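Local coordinates for protein of unknown function with cystatin-like fold (Xanthomonas campestris pv. campestris, PDB 3G8Z) that is of unknown function but adopts the cystatin-like fold of the SnoaL-like family, whose members include polyketide cyclases, at residues Ser28-Ile33 against Val99-Glu104. Sequence-based numbering, arbitrary orientation.
Sequences SYITAI and VAITLE
Ile30 and Ile101 extend across the gap between helix and strand and touch at their outer ends, and this pair carries most of the contact. CD1 of Ile101 lies 4.0 Å from CG1 of Ile30. The same methyl is 4.1 Å from CD1 of Ile30, so it sits against the CG1-CD1 bond. In Ile30, chi1 (-63°) aims CG1 at the strand, and the bend at chi2 (-69°) turns CD1 to one side. A second, looser touch is made by Leu103, whose CD2 lies 4.3 Å from CD1 of Ile30. One helix residue thus meets two strand residues, Ile101 and Leu103, that point to the same side of their strand.

The contact is entirely apolar. No hydrogen bond or salt bridge joins the two segments, and all three touching residues are buried. The nearest CA atoms, those of Ile30 and Ile101, are 8.9 Å apart, and the side chains span that distance.

Within the helix, the ring of Tyr29 packs on the next turn, with CG1 of Ile33 over one face, near the ring's rim. The Tyr29 hydroxyl is hydrogen-bonded to a glycerol, a likely crystallisation additive. The side chain of Leu103 also lies close to a glycerol, consistent with a pocket beside this contact.

The arrangement is the helix-on-sheet packing of the cystatin-like fold, with helix 22-35 against the concave face of the curved sheet. Ala100 and Thr102 pack instead on Phe135 and Val119 of the second subunit. Strand 98-109 runs antiparallel between strands 85-95 and 112-125. Ile86 and Tyr92 of the first touch Ile30, and Leu122 of the second touches Tyr29 and Ile101.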
ATOM      1  N   SER A  28      -6.785  14.521  -5.602  1.00 20.17           N
ATOM      2  CA  SER A  28      -7.957  15.343  -5.287  1.00 20.70           C
ATOM      3  C   SER A  28      -8.522  14.943  -3.932  1.00 21.68           C
ATOM      4  O   SER A  28      -8.929  15.791  -3.125  1.00 20.55           O
ATOM      5  CB  SER A  28      -9.014  15.191  -6.395  1.00 21.13           C
ATOM      6  OG  SER A  28     -10.227  15.803  -6.016  1.00 24.00           O
ATOM      7  N   TYR A  29      -8.546  13.634  -3.700  1.00 22.38           N
ATOM      8  CA  TYR A  29      -9.002  13.055  -2.447  1.00 23.54           C
ATOM      9  C   TYR A  29      -8.163  13.536  -1.256  1.00 23.55           C
ATOM     10  O   TYR A  29      -8.715  13.982  -0.238  1.00 23.77           O
ATOM     11  CB  TYR A  29      -8.973  11.516  -2.560  1.00 24.80           C
ATOM     12  CG  TYR A  29      -9.208  10.792  -1.248  1.00 27.12           C
ATOM     13  CD1 TYR A  29     -10.497  10.601  -0.769  1.00 28.39           C
ATOM     14  CD2 TYR A  29      -8.145  10.313  -0.497  1.00 28.37           C
ATOM     15  CE1 TYR A  29     -10.721   9.946   0.423  1.00 29.09           C
ATOM     16  CE2 TYR A  29      -8.357   9.660   0.701  1.00 28.95           C
ATOM     17  CZ  TYR A  29      -9.657   9.481   1.143  1.00 28.35           C
ATOM     18  OH  TYR A  29      -9.891   8.849   2.338  1.00 32.34           O
ATOM     19  N   ILE A  30      -6.836  13.426  -1.371  1.00 23.10           N
ATOM     20  CA  ILE A  30      -5.933  13.874  -0.313  1.00 23.12           C
ATOM     21  C   ILE A  30      -6.020  15.386  -0.098  1.00 22.64           C
ATOM     22  O   ILE A  30      -6.104  15.845   1.037  1.00 22.71           O
ATOM     23  CB  ILE A  30      -4.473  13.469  -0.584  1.00 23.61           C
ATOM     24  CG1 ILE A  30      -4.334  11.937  -0.616  1.00 24.05           C
ATOM     25  CG2 ILE A  30      -3.524  14.078   0.476  1.00 23.46           C
ATOM     26  CD1 ILE A  30      -4.522  11.256   0.744  1.00 23.01           C
ATOM     27  N   THR A  31      -6.030  16.171  -1.162  1.00 22.37           N
ATOM     28  CA  THR A  31      -6.170  17.610  -0.998  1.00 22.77           C
ATOM     29  C   THR A  31      -7.469  17.954  -0.248  1.00 22.88           C
ATOM     30  O   THR A  31      -7.501  18.848   0.609  1.00 22.75           O
ATOM     31  CB  THR A  31      -6.153  18.292  -2.347  1.00 23.20           C
ATOM     32  OG1 THR A  31      -4.864  18.098  -2.930  1.00 22.48           O
ATOM     33  CG2 THR A  31      -6.478  19.790  -2.233  1.00 23.38           C
ATOM     34  N   ALA A  32      -8.534  17.231  -0.555  1.00 22.73           N
ATOM     35  CA  ALA A  32      -9.833  17.534   0.042  1.00 23.34           C
ATOM     36  C   ALA A  32      -9.849  17.181   1.533  1.00 23.51           C
ATOM     37  O   ALA A  32     -10.361  17.944   2.368  1.00 23.53           O
ATOM     38  CB  ALA A  32     -10.954  16.832  -0.729  1.00 22.66           C
ATOM     39  N   ILE A  33      -9.253  16.055   1.881  1.00 23.94           N
ATOM     40  CA  ILE A  33      -9.057  15.714   3.303  1.00 24.41           C
ATOM     41  C   ILE A  33      -8.241  16.813   3.975  1.00 24.84           C
ATOM     42  O   ILE A  33      -8.638  17.350   5.013  1.00 25.27           O
ATOM     43  CB  ILE A  33      -8.366  14.362   3.465  1.00 24.74           C
ATOM     44  CG1 ILE A  33      -9.328  13.241   3.074  1.00 24.98           C
ATOM     45  CG2 ILE A  33      -7.882  14.137   4.898  1.00 25.30           C
ATOM     46  CD1 ILE A  33      -8.638  11.959   2.930  1.00 29.00           C
ATOM     47  N   VAL A  99      -4.296   2.908  -6.117  1.00 19.95           N
ATOM     48  CA  VAL A  99      -3.285   3.901  -5.903  1.00 20.28           C
ATOM     49  C   VAL A  99      -2.850   3.771  -4.452  1.00 20.60           C
ATOM     50  O   VAL A  99      -3.695   3.760  -3.564  1.00 20.14           O
ATOM     51  CB  VAL A  99      -3.834   5.305  -6.174  1.00 20.21           C
ATOM     52  CG1 VAL A  99      -2.803   6.375  -5.714  1.00 20.56           C
ATOM     53  CG2 VAL A  99      -4.197   5.463  -7.664  1.00 19.04           C
ATOM     54  N   ALA A 100      -1.550   3.639  -4.210  1.00 20.66           N
ATOM     55  CA  ALA A 100      -1.010   3.749  -2.847  1.00 20.26           C
ATOM     56  C   ALA A 100      -0.459   5.129  -2.636  1.00 20.46           C
ATOM     57  O   ALA A 100       0.270   5.676  -3.489  1.00 20.77           O
ATOM     58  CB  ALA A 100       0.065   2.719  -2.565  1.00 20.58           C
ATOM     59  N   ILE A 101      -0.851   5.715  -1.510  1.00 21.03           N
ATOM     60  CA  ILE A 101      -0.338   7.001  -1.111  1.00 20.21           C
ATOM     61  C   ILE A 101       0.391   6.813   0.194  1.00 20.59           C
ATOM     62  O   ILE A 101      -0.220   6.440   1.186  1.00 21.18           O
ATOM     63  CB  ILE A 101      -1.453   8.043  -0.912  1.00 20.43           C
ATOM     64  CG1 ILE A 101      -2.415   8.000  -2.112  1.00 22.64           C
ATOM     65  CG2 ILE A 101      -0.813   9.444  -0.710  1.00 17.95           C
ATOM     66  CD1 ILE A 101      -3.876   8.151  -1.777  1.00 23.29           C
ATOM     67  N   THR A 102       1.695   7.089   0.189  1.00 19.95           N
ATOM     68  CA  THR A 102       2.500   7.067   1.377  1.00 20.45           C
ATOM     69  C   THR A 102       2.384   8.441   2.001  1.00 21.03           C
ATOM     70  O   THR A 102       2.385   9.455   1.295  1.00 20.89           O
ATOM     71  CB  THR A 102       3.992   6.736   1.080  1.00 20.58           C
ATOM     72  OG1 THR A 102       4.446   7.546  -0.007  1.00 20.26           O
ATOM     73  CG2 THR A 102       4.132   5.273   0.693  1.00 21.56           C
ATOM     74  N   LEU A 103       2.289   8.471   3.320  1.00 21.59           N
ATOM     75  CA  LEU A 103       1.957   9.692   3.998  1.00 21.94           C
ATOM     76  C   LEU A 103       2.322   9.663   5.459  1.00 22.63           C
ATOM     77  O   LEU A 103       2.818   8.655   5.996  1.00 21.13           O
ATOM     78  CB  LEU A 103       0.471  10.015   3.794  1.00 22.36           C
ATOM     79  CG  LEU A 103      -0.529   8.913   4.080  1.00 22.26           C
ATOM     80  CD1 LEU A 103      -0.660   8.755   5.600  1.00 23.71           C
ATOM     81  CD2 LEU A 103      -1.886   9.187   3.384  1.00 21.42           C
ATOM     82  N   GLU A 104       2.144  10.817   6.079  1.00 23.62           N
ATOM     83  CA  GLU A 104       2.268  10.968   7.508  1.00 24.80           C
ATOM     84  C   GLU A 104       0.948  11.472   8.045  1.00 24.99           C
ATOM     85  O   GLU A 104       0.320  12.365   7.459  1.00 24.41           O
ATOM     86  CB  GLU A 104       3.356  11.984   7.854  1.00 24.94           C
ATOM     87  CG  GLU A 104       3.606  12.099   9.347  1.00 26.81           C
ATOM     88  CD  GLU A 104       4.381  13.334   9.729  1.00 29.59           C
ATOM     89  OE1 GLU A 104       3.903  14.473   9.447  1.00 33.68           O
ATOM     90  OE2 GLU A 104       5.464  13.155  10.335  1.00 35.48           O
TER